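Local coordinates for extracellular protein 11-1 (Passalora fulva, PDB 6ZUS) that is a secreted fungal effector that binds zinc and is probably recognised as an avirulence factor by plant resistance proteins, at residues Val9-Trp13 with Tyr104-Leu109; Pro20-Cys25 with Gly70-Cys74; Gln37-Trp41 with Ser77-Thr81; Asn44-Gln48 with Arg84-Trp90; Arg111-Glu116 with Tyr127-Phe132. The contacts are given in a common frame with arbitrary orientation. Residues are numbered along the deposited sequence.

Contact 1 of 5, residues Val9-Trp13 with Tyr104-Leu109; sequences VALKW and YTERVL
Strand V9-W13 is fully extended and is crossed by the C-terminal part of helix 101-109, in which Y104 to L109 are helical; the segment axes pass 9.7 Å apart at -50°. L11 faces T105 (CA-CA 7.0 Å) and W13 faces L109 (6.6 Å). Y104, in the t rotamer, sets CE2 4.4 Å from V9 CB and 4.2 Å from L11 CD2, while its hydroxyl bonds Q48. T105 brings OG1 to 3.4 Å from L11 CD2; that hydroxyl is held by V101 O, so what it offers L11 is packing. Helix 101-109 thus covers one face of the antiparallel sheet at strand 6-20, a buried alpha-on-beta layer in which L11 (m, t) contributes most of the strand's buried surface. V108, whose N bonds Y104 O at 3.0 Å, touches L11 only loosely, CG1 to CD1 at 4.4 Å. L109 N bonds T105 O at 2.8 Å, and its side chain, with chi1 at -91°, lies against the strand backbone from one face: CD1 is 4.2 Å from L11 CB, and CD2 lies 3.2 Å from K12 O and 3.8 Å from W13 CB. Beyond it, a water bridges L109 O (2.8 Å) and W13 NE1 (3.0 Å), donating to the carbonyl and accepting from the indole.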
# COMPACT_ATOMS: atom_id res chain seq x y z
N VAL A 9 3.31 2.57 9.36
CA VAL A 9 3.64 1.97 8.04
C VAL A 9 2.96 2.81 6.96
O VAL A 9 1.72 2.97 7.01
CB VAL A 9 3.26 0.48 7.95
CG1 VAL A 9 3.64 -0.07 6.58
CG2 VAL A 9 3.90 -0.36 9.05
N ALA A 10 3.76 3.38 6.04
CA ALA A 10 3.31 4.07 4.81
C ALA A 10 2.98 2.98 3.79
O ALA A 10 3.88 2.26 3.39
CB ALA A 10 4.37 5.01 4.30
N LEU A 11 1.71 2.86 3.41
CA LEU A 11 1.18 1.80 2.49
C LEU A 11 0.75 2.45 1.18
O LEU A 11 0.20 3.59 1.18
CB LEU A 11 -0.01 1.10 3.14
CG LEU A 11 0.28 0.34 4.44
CD1 LEU A 11 -0.99 0.12 5.20
CD2 LEU A 11 0.96 -0.97 4.16
N LYS A 12 0.91 1.71 0.10
CA LYS A 12 0.46 2.19 -1.22
C LYS A 12 0.07 1.00 -2.10
O LYS A 12 0.83 -0.00 -2.17
CB LYS A 12 1.52 3.08 -1.87
CG LYS A 12 1.09 3.64 -3.20
CD LYS A 12 1.90 4.82 -3.62
CE LYS A 12 3.17 4.48 -4.31
NZ LYS A 12 3.53 5.58 -5.25
N TRP A 13 -1.14 1.10 -2.61
CA TRP A 13 -1.78 0.15 -3.55
C TRP A 13 -1.57 0.70 -4.95
O TRP A 13 -1.84 1.91 -5.20
CB TRP A 13 -3.24 0.04 -3.21
CG TRP A 13 -3.98 -0.94 -4.04
CD1 TRP A 13 -4.31 -2.22 -3.70
CD2 TRP A 13 -4.58 -0.68 -5.33
NE1 TRP A 13 -5.07 -2.78 -4.68
CE2 TRP A 13 -5.23 -1.88 -5.71
CE3 TRP A 13 -4.65 0.42 -6.19
CZ2 TRP A 13 -5.92 -2.00 -6.91
CZ3 TRP A 13 -5.32 0.30 -7.39
CH2 TRP A 13 -5.94 -0.90 -7.74
N TYR A 104 2.87 -8.12 6.31
CA TYR A 104 1.76 -7.25 6.80
C TYR A 104 1.10 -6.57 5.60
O TYR A 104 -0.12 -6.61 5.44
CB TYR A 104 2.25 -6.25 7.84
CG TYR A 104 1.25 -5.17 8.15
CD1 TYR A 104 0.16 -5.36 8.98
CD2 TYR A 104 1.41 -3.90 7.61
CE1 TYR A 104 -0.77 -4.36 9.23
CE2 TYR A 104 0.49 -2.89 7.85
CZ TYR A 104 -0.61 -3.11 8.66
OH TYR A 104 -1.47 -2.07 8.83
N THR A 105 1.88 -5.88 4.75
CA THR A 105 1.37 -5.14 3.57
C THR A 105 0.60 -6.10 2.67
O THR A 105 -0.53 -5.79 2.21
CB THR A 105 2.49 -4.42 2.82
OG1 THR A 105 3.15 -3.54 3.74
CG2 THR A 105 1.91 -3.71 1.61
N GLU A 106 1.17 -7.26 2.40
CA GLU A 106 0.51 -8.25 1.50
C GLU A 106 -0.82 -8.73 2.08
O GLU A 106 -1.78 -8.84 1.28
CB GLU A 106 1.48 -9.38 1.18
CG GLU A 106 2.60 -8.91 0.32
CD GLU A 106 3.57 -10.01 -0.08
OE1 GLU A 106 3.50 -11.10 0.58
OE2 GLU A 106 4.35 -9.84 -1.09
N ARG A 107 -0.92 -8.92 3.41
CA ARG A 107 -2.22 -9.30 4.05
C ARG A 107 -3.25 -8.16 3.96
O ARG A 107 -4.41 -8.42 3.63
CB ARG A 107 -2.03 -9.74 5.51
CG ARG A 107 -1.25 -11.06 5.62
CD ARG A 107 -1.41 -11.67 7.00
NE ARG A 107 -1.07 -10.72 8.07
CZ ARG A 107 0.15 -10.54 8.55
NH1 ARG A 107 1.15 -11.30 8.16
NH2 ARG A 107 0.35 -9.63 9.50
N VAL A 108 -2.83 -6.93 4.21
CA VAL A 108 -3.75 -5.77 4.33
C VAL A 108 -4.18 -5.30 2.93
O VAL A 108 -5.38 -4.96 2.78
CB VAL A 108 -3.05 -4.68 5.16
CG1 VAL A 108 -3.72 -3.32 5.02
CG2 VAL A 108 -2.98 -5.13 6.62
N LEU A 109 -3.26 -5.16 1.97
CA LEU A 109 -3.54 -4.65 0.60
C LEU A 109 -3.91 -5.81 -0.34
O LEU A 109 -4.58 -5.53 -1.38
CB LEU A 109 -2.35 -3.84 0.06
CG LEU A 109 -2.39 -2.34 0.36
CD1 LEU A 109 -2.36 -2.07 1.85
CD2 LEU A 109 -1.28 -1.57 -0.32
O HOH W 1 -6.06 -5.41 -3.78

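Contact 2 of 5, residues Pro20-Cys25 with Gly70-Cys74; sequences PGGDNC and GSKTC
P20-D23 forms a type I turn, with D23 N bonded to P20 O at 2.9 Å and G21 and G22 at phi/psi -58/-25° and -79/-12°; D23 and N24 then run extended into C25. Opposite, G70 has a positive phi (87°), and the chain enters an extended strand through K72, T73 and C74. The two backbones meet at both ends of the loop: G21 CA lies 4.4 Å from S71 CA and C25 CA 5.6 Å from C74 CA. K72 spans the gap between these ends. Its m, t, t, t chain reaches across the turn, CE 3.2 Å from G21 O, and NZ donates to D23 O at 2.7 Å; N24 ND2, 3.0 Å from NZ, is another donor and makes no bond with it. A water gives a proton to G21 O at 2.8 Å and takes a weak bond from K72 NZ at 3.4 Å, and E62 supplies the ammonium with a salt bridge. C25 and C74, both chi1 m, join SG to SG at 2.1 Å with chi3 -83°, a left-handed disulfide. The whole is a surface loop, leaving the end of strand 6-20, folded back and stapled by a cystine to neighbouring strand 71-86, as is common in secreted, disulfide-rich proteins.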
# COMPACT_ATOMS: atom_id res chain seq x y z
N PRO A 20 -3.80 3.09 -24.91
CA PRO A 20 -3.50 3.66 -26.23
C PRO A 20 -2.93 5.09 -26.08
O PRO A 20 -3.44 5.85 -25.21
CB PRO A 20 -4.88 3.67 -26.89
CG PRO A 20 -5.62 2.55 -26.26
CD PRO A 20 -5.18 2.58 -24.81
N GLY A 21 -1.90 5.42 -26.87
CA GLY A 21 -1.23 6.74 -26.79
C GLY A 21 -2.19 7.93 -27.02
O GLY A 21 -1.86 9.02 -26.56
N GLY A 22 -3.30 7.74 -27.73
CA GLY A 22 -4.28 8.81 -27.96
C GLY A 22 -5.18 9.03 -26.75
O GLY A 22 -5.95 10.01 -26.72
N ASP A 23 -5.15 8.12 -25.77
CA ASP A 23 -6.01 8.23 -24.57
C ASP A 23 -5.24 8.92 -23.42
O ASP A 23 -3.98 9.06 -23.49
CB ASP A 23 -6.51 6.85 -24.16
CG ASP A 23 -7.55 6.21 -25.08
OD1 ASP A 23 -7.87 6.83 -26.12
OD2 ASP A 23 -8.11 5.19 -24.69
N ASN A 24 -5.97 9.20 -22.35
CA ASN A 24 -5.42 9.78 -21.09
C ASN A 24 -5.68 8.82 -19.93
O ASN A 24 -6.72 8.14 -19.90
CB ASN A 24 -5.98 11.17 -20.83
CG ASN A 24 -5.69 12.17 -21.94
OD1 ASN A 24 -6.50 13.08 -22.17
ND2 ASN A 24 -4.61 12.00 -22.67
N CYS A 25 -4.80 8.81 -18.92
CA CYS A 25 -4.94 7.85 -17.78
C CYS A 25 -6.20 8.16 -16.99
O CYS A 25 -6.78 7.23 -16.44
CB CYS A 25 -3.71 7.84 -16.87
SG CYS A 25 -2.27 7.21 -17.79
N GLY A 70 3.37 2.85 -29.22
CA GLY A 70 2.52 4.06 -29.21
C GLY A 70 1.69 4.16 -27.93
O GLY A 70 0.83 5.05 -27.90
N SER A 71 1.96 3.33 -26.91
CA SER A 71 1.17 3.26 -25.64
C SER A 71 1.70 4.26 -24.63
O SER A 71 2.92 4.54 -24.66
CB SER A 71 1.25 1.89 -25.01
OG SER A 71 0.98 0.90 -25.98
N LYS A 72 0.84 4.66 -23.69
CA LYS A 72 1.23 5.41 -22.47
C LYS A 72 1.17 4.41 -21.32
O LYS A 72 0.34 3.44 -21.37
CB LYS A 72 0.27 6.54 -22.15
CG LYS A 72 0.36 7.73 -23.08
CD LYS A 72 -0.75 8.70 -22.79
CE LYS A 72 -0.76 9.92 -23.69
NZ LYS A 72 -1.92 10.78 -23.36
N THR A 73 2.03 4.64 -20.33
CA THR A 73 2.01 3.93 -19.03
C THR A 73 1.20 4.79 -18.06
O THR A 73 1.58 6.00 -17.86
CB THR A 73 3.40 3.68 -18.46
OG1 THR A 73 4.03 2.75 -19.33
CG2 THR A 73 3.34 3.09 -17.07
N CYS A 74 0.22 4.16 -17.43
CA CYS A 74 -0.57 4.73 -16.33
C CYS A 74 -0.14 4.07 -15.03
O CYS A 74 -0.04 2.83 -15.00
CB CYS A 74 -2.07 4.50 -16.47
SG CYS A 74 -2.65 5.17 -18.04
O HOH W 2 -2.55 11.74 -26.53

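Contact 3 of 5, residues Gln37-Trp41 with Ser77-Thr81; sequences QFNLW and SVQAT
The end of helix 31-40 and the following W41 sit over an extended strand and meet it mainly through F38 and W41. L40 N bonds Q37 O at 2.9 Å and W41 N bonds F38 O at 3.0 Å, and W41 itself is extended at phi/psi -55/140°. Strand S77-T81 turns V78 and A80 to the helix and Q79 and T81 away from it; the closest backbone approach is F38 to V78, CA-CA 6.6 Å. V78 (chi1 p) is the bump. Its CG2 lies 3.9 Å from F38 CB, its CG1 4.1 Å from W41 CZ2 and 4.4 Å from Q37 CB, so the forked side chain fits among these three residues. A80, with only a methyl, provides the hollow: F38, in the t rotamer, sends CE1 to 3.5 Å from A80 CB, and W41 (chi1 -60°, chi2 3°) brings CZ3 to 3.9 Å from the same atom. The indole also runs along the strand backbone, CH2 3.9 Å from A80 N, and its rim meets V78 O, which lies near the ring plane 3.6 Å from CZ2. The side-chain packing is apolar, and the segments share no hydrogen bonds. The layer continues sideways: W41 also rests on L11, and Q37 on W13, of strand 6-20, F53 and A56 border F38, and strand 57-64 flanks strand 71-86 on its other side.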
# COMPACT_ATOMS: atom_id res chain seq x y z
N GLN A 37 -10.74 1.36 -3.67
CA GLN A 37 -9.67 0.33 -3.44
C GLN A 37 -9.18 0.47 -2.00
O GLN A 37 -9.06 -0.56 -1.31
CB GLN A 37 -8.56 0.46 -4.49
CG GLN A 37 -9.03 -0.11 -5.83
CD GLN A 37 -9.23 -1.61 -5.89
OE1 GLN A 37 -8.82 -2.38 -5.03
NE2 GLN A 37 -9.76 -2.08 -7.00
N PHE A 38 -8.91 1.69 -1.54
CA PHE A 38 -8.49 1.91 -0.14
C PHE A 38 -9.52 1.30 0.83
O PHE A 38 -9.17 0.63 1.81
CB PHE A 38 -8.24 3.38 0.15
CG PHE A 38 -8.09 3.67 1.62
CD1 PHE A 38 -6.90 3.40 2.27
CD2 PHE A 38 -9.17 4.15 2.35
CE1 PHE A 38 -6.77 3.63 3.62
CE2 PHE A 38 -9.03 4.40 3.71
CZ PHE A 38 -7.85 4.11 4.34
N ASN A 39 -10.80 1.51 0.57
CA ASN A 39 -11.89 0.98 1.44
C ASN A 39 -11.84 -0.56 1.52
O ASN A 39 -12.29 -1.09 2.51
CB ASN A 39 -13.26 1.48 0.97
CG ASN A 39 -13.44 2.97 1.22
OD1 ASN A 39 -12.69 3.58 2.01
ND2 ASN A 39 -14.43 3.55 0.57
N LEU A 40 -11.26 -1.27 0.52
CA LEU A 40 -11.16 -2.75 0.56
C LEU A 40 -9.96 -3.24 1.38
O LEU A 40 -9.88 -4.45 1.66
CB LEU A 40 -11.03 -3.26 -0.86
CG LEU A 40 -12.29 -3.09 -1.71
CD1 LEU A 40 -12.00 -3.45 -3.16
CD2 LEU A 40 -13.41 -3.95 -1.12
N TRP A 41 -8.99 -2.38 1.70
CA TRP A 41 -7.85 -2.80 2.55
C TRP A 41 -8.39 -3.38 3.85
O TRP A 41 -9.39 -2.84 4.40
CB TRP A 41 -6.87 -1.67 2.87
CG TRP A 41 -6.20 -1.03 1.70
CD1 TRP A 41 -6.38 -1.26 0.37
CD2 TRP A 41 -5.22 0.02 1.81
NE1 TRP A 41 -5.56 -0.45 -0.36
CE2 TRP A 41 -4.85 0.36 0.49
CE3 TRP A 41 -4.63 0.70 2.89
CZ2 TRP A 41 -3.91 1.39 0.25
CZ3 TRP A 41 -3.68 1.66 2.65
CH2 TRP A 41 -3.32 2.00 1.34
N SER A 77 -2.68 4.93 -8.10
CA SER A 77 -2.26 4.45 -6.76
C SER A 77 -3.10 5.15 -5.71
O SER A 77 -3.71 6.23 -5.99
CB SER A 77 -0.80 4.66 -6.55
OG SER A 77 -0.48 6.05 -6.58
N VAL A 78 -3.18 4.52 -4.56
CA VAL A 78 -3.79 5.18 -3.37
C VAL A 78 -2.89 4.83 -2.18
O VAL A 78 -2.45 3.66 -2.07
CB VAL A 78 -5.26 4.79 -3.21
CG1 VAL A 78 -5.49 3.29 -3.06
CG2 VAL A 78 -5.90 5.56 -2.08
N GLN A 79 -2.58 5.84 -1.37
CA GLN A 79 -1.65 5.68 -0.24
C GLN A 79 -2.31 6.18 1.04
O GLN A 79 -3.16 7.07 1.00
CB GLN A 79 -0.31 6.33 -0.54
CG GLN A 79 -0.42 7.83 -0.68
CD GLN A 79 0.80 8.38 -1.38
OE1 GLN A 79 0.92 8.31 -2.62
NE2 GLN A 79 1.70 8.91 -0.56
N ALA A 80 -1.93 5.56 2.14
CA ALA A 80 -2.36 5.93 3.49
C ALA A 80 -1.34 5.34 4.47
O ALA A 80 -0.58 4.39 4.12
CB ALA A 80 -3.78 5.45 3.73
N THR A 81 -1.36 5.87 5.69
CA THR A 81 -0.47 5.42 6.78
C THR A 81 -1.29 4.57 7.75
O THR A 81 -2.37 5.04 8.19
CB THR A 81 0.17 6.60 7.50
OG1 THR A 81 0.99 7.26 6.52
CG2 THR A 81 0.98 6.14 8.69

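Contact 4 of 5, residues Asn44-Gln48 with Arg84-Trp90; sequences NDACQ and RVRNGKW
W90 (chi1 t) lays its indole beside A46, CD1 3.9 Å from A46 CB; NE1 is 3.3 Å from A46 O but at a poor angle for bonding. D45-Q48 is a type I turn, Q48 N to D45 O 2.9 Å, reinforced by an Asx turn in which D45 OD2 accepts from C47 N at 2.9 Å. The turn docks on extended R84-R86 by one backbone bridge, Q48 opposite V85 (CA-CA 4.8 Å): R86 N donates to C47 O at 2.8 Å, nearly straight at 169°, and V85 CA approaches that carbonyl at 3.4 Å. C47 CB touches V85 CG1 at 4.2 Å. R86 extends past the turn, NE 3.5 Å from A46 O. A water accepts from Q48 NE2 (2.9 Å) and R84 N (3.0 Å); Q48 OE1 bonds Y104 of helix 101-109, and the R84 guanidinium turns to D51. One direct backbone bond, a water bridge and modest apolar contacts thus join turn and strand, while the C47 disulfide ties the turn to C99, beside W90.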
# COMPACT_ATOMS: atom_id res chain seq x y z
N ASN A 44 -8.45 -4.82 10.08
CA ASN A 44 -8.47 -5.62 11.33
C ASN A 44 -7.48 -6.78 11.23
O ASN A 44 -7.73 -7.84 11.84
CB ASN A 44 -9.87 -6.12 11.65
CG ASN A 44 -10.37 -7.03 10.57
OD1 ASN A 44 -9.77 -7.13 9.50
ND2 ASN A 44 -11.48 -7.72 10.84
N ASP A 45 -6.32 -6.54 10.63
CA ASP A 45 -5.22 -7.54 10.70
C ASP A 45 -4.84 -7.79 12.18
O ASP A 45 -4.87 -6.84 12.99
CB ASP A 45 -4.01 -7.10 9.89
CG ASP A 45 -2.94 -8.17 9.78
OD1 ASP A 45 -3.16 -9.11 8.99
OD2 ASP A 45 -1.90 -8.06 10.49
N ALA A 46 -4.42 -9.01 12.51
CA ALA A 46 -3.92 -9.36 13.85
C ALA A 46 -2.80 -8.40 14.29
O ALA A 46 -2.70 -8.12 15.52
CB ALA A 46 -3.43 -10.79 13.83
N CYS A 47 -1.95 -7.92 13.36
CA CYS A 47 -0.82 -6.98 13.66
C CYS A 47 -1.27 -5.52 13.82
O CYS A 47 -0.42 -4.68 14.18
CB CYS A 47 0.27 -7.06 12.60
SG CYS A 47 0.96 -8.73 12.57
N GLN A 48 -2.53 -5.20 13.59
CA GLN A 48 -3.03 -3.80 13.65
C GLN A 48 -3.12 -3.34 15.13
O GLN A 48 -3.77 -4.04 15.93
CB GLN A 48 -4.41 -3.64 12.99
CG GLN A 48 -4.68 -2.22 12.53
CD GLN A 48 -3.73 -1.81 11.41
OE1 GLN A 48 -3.47 -2.58 10.49
NE2 GLN A 48 -3.23 -0.59 11.49
N ARG A 84 -0.46 2.54 13.68
CA ARG A 84 0.10 1.68 14.76
C ARG A 84 0.02 0.21 14.36
O ARG A 84 -1.10 -0.31 14.20
CB ARG A 84 -0.67 1.94 16.07
CG ARG A 84 -0.70 3.39 16.51
CD ARG A 84 -1.52 3.50 17.76
NE ARG A 84 -1.82 4.90 18.00
CZ ARG A 84 -0.96 5.81 18.42
NH1 ARG A 84 0.29 5.48 18.72
NH2 ARG A 84 -1.39 7.05 18.60
N VAL A 85 1.19 -0.38 14.13
CA VAL A 85 1.35 -1.78 13.67
C VAL A 85 2.36 -2.46 14.61
O VAL A 85 3.38 -1.86 14.95
CB VAL A 85 1.77 -1.84 12.19
CG1 VAL A 85 1.92 -3.29 11.76
CG2 VAL A 85 0.80 -1.05 11.31
N ARG A 86 2.07 -3.69 15.00
CA ARG A 86 2.94 -4.43 15.95
C ARG A 86 4.29 -4.63 15.29
O ARG A 86 4.37 -4.62 14.03
CB ARG A 86 2.26 -5.72 16.37
CG ARG A 86 0.98 -5.49 17.16
CD ARG A 86 0.56 -6.80 17.69
NE ARG A 86 -0.81 -6.78 18.15
CZ ARG A 86 -1.19 -6.44 19.39
NH1 ARG A 86 -0.32 -6.00 20.28
NH2 ARG A 86 -2.47 -6.52 19.71
N ASN A 87 5.32 -4.77 16.11
CA ASN A 87 6.66 -5.22 15.67
C ASN A 87 6.84 -6.72 15.89
O ASN A 87 6.40 -7.27 16.90
CB ASN A 87 7.76 -4.41 16.35
CG ASN A 87 7.96 -3.09 15.62
OD1 ASN A 87 8.09 -3.09 14.39
ND2 ASN A 87 8.00 -2.00 16.37
N GLY A 88 7.54 -7.37 14.98
CA GLY A 88 8.02 -8.74 15.16
C GLY A 88 6.98 -9.74 14.72
O GLY A 88 6.32 -9.52 13.68
N LYS A 89 6.86 -10.80 15.51
CA LYS A 89 5.87 -11.89 15.37
C LYS A 89 4.84 -11.65 16.45
O LYS A 89 5.22 -11.28 17.58
CB LYS A 89 6.55 -13.24 15.57
CG LYS A 89 7.78 -13.46 14.69
CD LYS A 89 7.43 -13.82 13.26
CE LYS A 89 8.65 -14.21 12.44
NZ LYS A 89 8.28 -15.15 11.34
N TRP A 90 3.60 -11.92 16.17
CA TRP A 90 2.50 -11.70 17.11
C TRP A 90 1.68 -12.97 17.15
O TRP A 90 1.27 -13.44 16.07
CB TRP A 90 1.66 -10.49 16.65
CG TRP A 90 0.31 -10.41 17.28
CD1 TRP A 90 -0.91 -10.71 16.74
CD2 TRP A 90 0.08 -10.07 18.66
NE1 TRP A 90 -1.90 -10.54 17.68
CE2 TRP A 90 -1.33 -10.12 18.85
CE3 TRP A 90 0.93 -9.69 19.71
CZ2 TRP A 90 -1.90 -9.84 20.09
CZ3 TRP A 90 0.36 -9.40 20.93
CH2 TRP A 90 -1.02 -9.49 21.11
O HOH W 3 -3.32 1.76 13.12

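Contact 5 of 5, residues Arg111-Glu116 with Tyr127-Phe132; sequences RRWYDE and YYSRGF
S129 receives the loop through its backbone and hydroxyl: S129 N donates to R112 O at 2.9 Å, Y114 N to S129 O at 3.0 Å, and S129 OG to R111 O at 2.9 Å. The first two bonds flank W113 and make a single bridge to S129 (CA-CA 4.5 Å), with end-to-end directions 50° apart. W113 (chi1 t) swings its indole along the strand, so that NE1 donates to G131 O at 2.9 Å and 174°. R130 reaches back, NH1 to Y114 O at 3.2 Å, and its guanidinium is also held by E118 O and D120. R111-E116, the connection from helix 101-109, thereby runs along the outer edge of strand 127-138, one of the two outermost strands of the antiparallel sheet. Two waters help: one accepts from R112 N (3.0 Å) and donates to Y127 O (2.8 Å); the other accepts from G131 N at 2.9 Å and lies 2.8 Å from Y114 O and 2.9 Å from E116 OE2. Toward one end the R111 guanidinium lies flat on the Y127 ring, planes at 10° and CZ 4.3 Å from the ring centroid, an off-centre cation-pi stack; the same tyrosine stacks on H15. Y114 packs CD1 against Y128 CB at 3.7 Å. At the far end E116 OE2 meets the edge of the F132 ring, 3.5 Å from CD2.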
# COMPACT_ATOMS: atom_id res chain seq x y z
N ARG A 111 -1.97 -7.63 -2.33
CA ARG A 111 -1.16 -7.64 -3.57
C ARG A 111 0.30 -7.80 -3.17
O ARG A 111 0.70 -7.33 -2.06
CB ARG A 111 -1.33 -6.35 -4.38
CG ARG A 111 -2.77 -5.99 -4.73
CD ARG A 111 -3.37 -7.02 -5.67
NE ARG A 111 -4.72 -6.62 -6.01
CZ ARG A 111 -5.42 -6.98 -7.10
NH1 ARG A 111 -4.94 -7.84 -8.00
NH2 ARG A 111 -6.64 -6.46 -7.23
N ARG A 112 1.09 -8.32 -4.10
CA ARG A 112 2.54 -8.56 -3.92
C ARG A 112 3.28 -7.26 -3.59
O ARG A 112 3.16 -6.26 -4.36
CB ARG A 112 3.13 -9.13 -5.20
CG ARG A 112 4.58 -9.51 -5.02
CD ARG A 112 5.13 -10.14 -6.27
NE ARG A 112 6.58 -10.15 -6.14
CZ ARG A 112 7.42 -10.68 -7.02
NH1 ARG A 112 6.95 -11.27 -8.11
NH2 ARG A 112 8.74 -10.61 -6.81
N TRP A 113 4.11 -7.30 -2.55
CA TRP A 113 4.88 -6.13 -2.05
C TRP A 113 6.21 -6.04 -2.79
O TRP A 113 6.81 -7.09 -3.08
CB TRP A 113 5.07 -6.27 -0.54
CG TRP A 113 6.04 -5.34 0.13
CD1 TRP A 113 5.74 -4.24 0.85
CD2 TRP A 113 7.47 -5.50 0.22
NE1 TRP A 113 6.89 -3.68 1.35
CE2 TRP A 113 7.96 -4.47 1.04
CE3 TRP A 113 8.38 -6.46 -0.26
CZ2 TRP A 113 9.32 -4.32 1.34
CZ3 TRP A 113 9.71 -6.33 0.08
CH2 TRP A 113 10.17 -5.27 0.87
N TYR A 114 6.65 -4.82 -3.06
CA TYR A 114 7.97 -4.53 -3.66
C TYR A 114 8.63 -3.46 -2.81
O TYR A 114 8.03 -2.41 -2.56
CB TYR A 114 7.86 -4.06 -5.12
CG TYR A 114 7.49 -5.13 -6.11
CD1 TYR A 114 6.17 -5.51 -6.29
CD2 TYR A 114 8.48 -5.82 -6.83
CE1 TYR A 114 5.83 -6.50 -7.19
CE2 TYR A 114 8.15 -6.83 -7.71
CZ TYR A 114 6.83 -7.16 -7.90
OH TYR A 114 6.48 -8.14 -8.79
N ASP A 115 9.89 -3.73 -2.43
CA ASP A 115 10.78 -2.74 -1.78
C ASP A 115 10.80 -1.48 -2.67
O ASP A 115 10.81 -1.63 -3.92
CB ASP A 115 12.19 -3.32 -1.57
CG ASP A 115 13.01 -2.48 -0.58
OD1 ASP A 115 13.27 -1.32 -0.88
OD2 ASP A 115 13.21 -2.92 0.55
N GLU A 116 10.74 -0.30 -2.04
CA GLU A 116 10.91 1.01 -2.72
C GLU A 116 12.21 1.05 -3.53
O GLU A 116 12.22 1.84 -4.51
CB GLU A 116 10.94 2.20 -1.77
CG GLU A 116 9.65 2.45 -1.04
CD GLU A 116 8.37 2.62 -1.83
OE1 GLU A 116 8.37 3.28 -2.91
OE2 GLU A 116 7.34 2.07 -1.32
N TYR A 127 -0.66 -5.22 -10.68
CA TYR A 127 -1.16 -4.79 -9.36
C TYR A 127 -0.13 -5.16 -8.34
O TYR A 127 0.31 -6.35 -8.32
CB TYR A 127 -2.45 -5.49 -9.01
CG TYR A 127 -3.61 -5.11 -9.89
CD1 TYR A 127 -3.84 -5.76 -11.07
CD2 TYR A 127 -4.50 -4.11 -9.50
CE1 TYR A 127 -4.93 -5.45 -11.87
CE2 TYR A 127 -5.59 -3.80 -10.27
CZ TYR A 127 -5.81 -4.47 -11.46
OH TYR A 127 -6.92 -4.12 -12.20
N TYR A 128 0.22 -4.21 -7.45
CA TYR A 128 1.26 -4.47 -6.42
C TYR A 128 1.09 -3.46 -5.29
O TYR A 128 0.26 -2.51 -5.38
CB TYR A 128 2.67 -4.51 -7.02
CG TYR A 128 3.13 -3.30 -7.81
CD1 TYR A 128 2.75 -3.15 -9.14
CD2 TYR A 128 3.91 -2.27 -7.26
CE1 TYR A 128 3.13 -2.05 -9.89
CE2 TYR A 128 4.28 -1.14 -8.00
CZ TYR A 128 3.92 -1.05 -9.34
OH TYR A 128 4.33 0.00 -10.10
N SER A 129 1.89 -3.71 -4.26
CA SER A 129 1.84 -2.94 -3.01
C SER A 129 3.24 -2.43 -2.65
O SER A 129 4.27 -3.01 -3.07
CB SER A 129 1.25 -3.76 -1.88
OG SER A 129 2.08 -4.85 -1.57
N ARG A 130 3.24 -1.32 -1.93
CA ARG A 130 4.40 -0.72 -1.25
C ARG A 130 4.06 -0.64 0.24
O ARG A 130 2.88 -0.39 0.63
CB ARG A 130 4.73 0.68 -1.76
CG ARG A 130 4.82 0.79 -3.28
CD ARG A 130 6.04 0.01 -3.75
NE ARG A 130 6.40 0.48 -5.07
CZ ARG A 130 7.57 0.25 -5.67
NH1 ARG A 130 8.49 -0.49 -5.08
NH2 ARG A 130 7.80 0.76 -6.86
N GLY A 131 5.08 -0.85 1.05
CA GLY A 131 4.93 -0.63 2.51
C GLY A 131 6.30 -0.38 3.08
O GLY A 131 7.23 -1.17 2.78
N PHE A 132 6.44 0.68 3.86
CA PHE A 132 7.70 0.94 4.57
C PHE A 132 7.39 1.64 5.90
O PHE A 132 6.38 2.33 6.05
CB PHE A 132 8.66 1.71 3.63
CG PHE A 132 8.15 3.07 3.21
CD1 PHE A 132 8.38 4.18 4.02
CD2 PHE A 132 7.53 3.25 1.98
CE1 PHE A 132 7.92 5.43 3.63
CE2 PHE A 132 7.10 4.51 1.58
CZ PHE A 132 7.29 5.59 2.41
O HOH W 4 0.15 -8.72 -6.93
O HOH W 5 7.63 -0.68 -0.38

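How the contacts relate
Contacts 1 and 3 form the buried centre: helix 101-109 lies on strand 6-20 and helix 31-40 on strand 71-86, two neighbouring strands of one sheet, and L11 and W13 bond A80 and V78 between them. Both rely on apolar side chains. Contact 5 adjoins contact 1 through T105 against S129 and the pairing of K12 with R130, and is richly polar, with its loop along the edge of the sheet. Contacts 2 and 4 use opposite ends of strand 71-86, their centres 40 Å apart; in contact 2 the cystine joins the segments, while in contact 4 C47 is bonded to C99 outside it. Contact 2 lies at the surface; contact 4 is partly buried and meets contact 1 through Y104-Q48 and R107-D45.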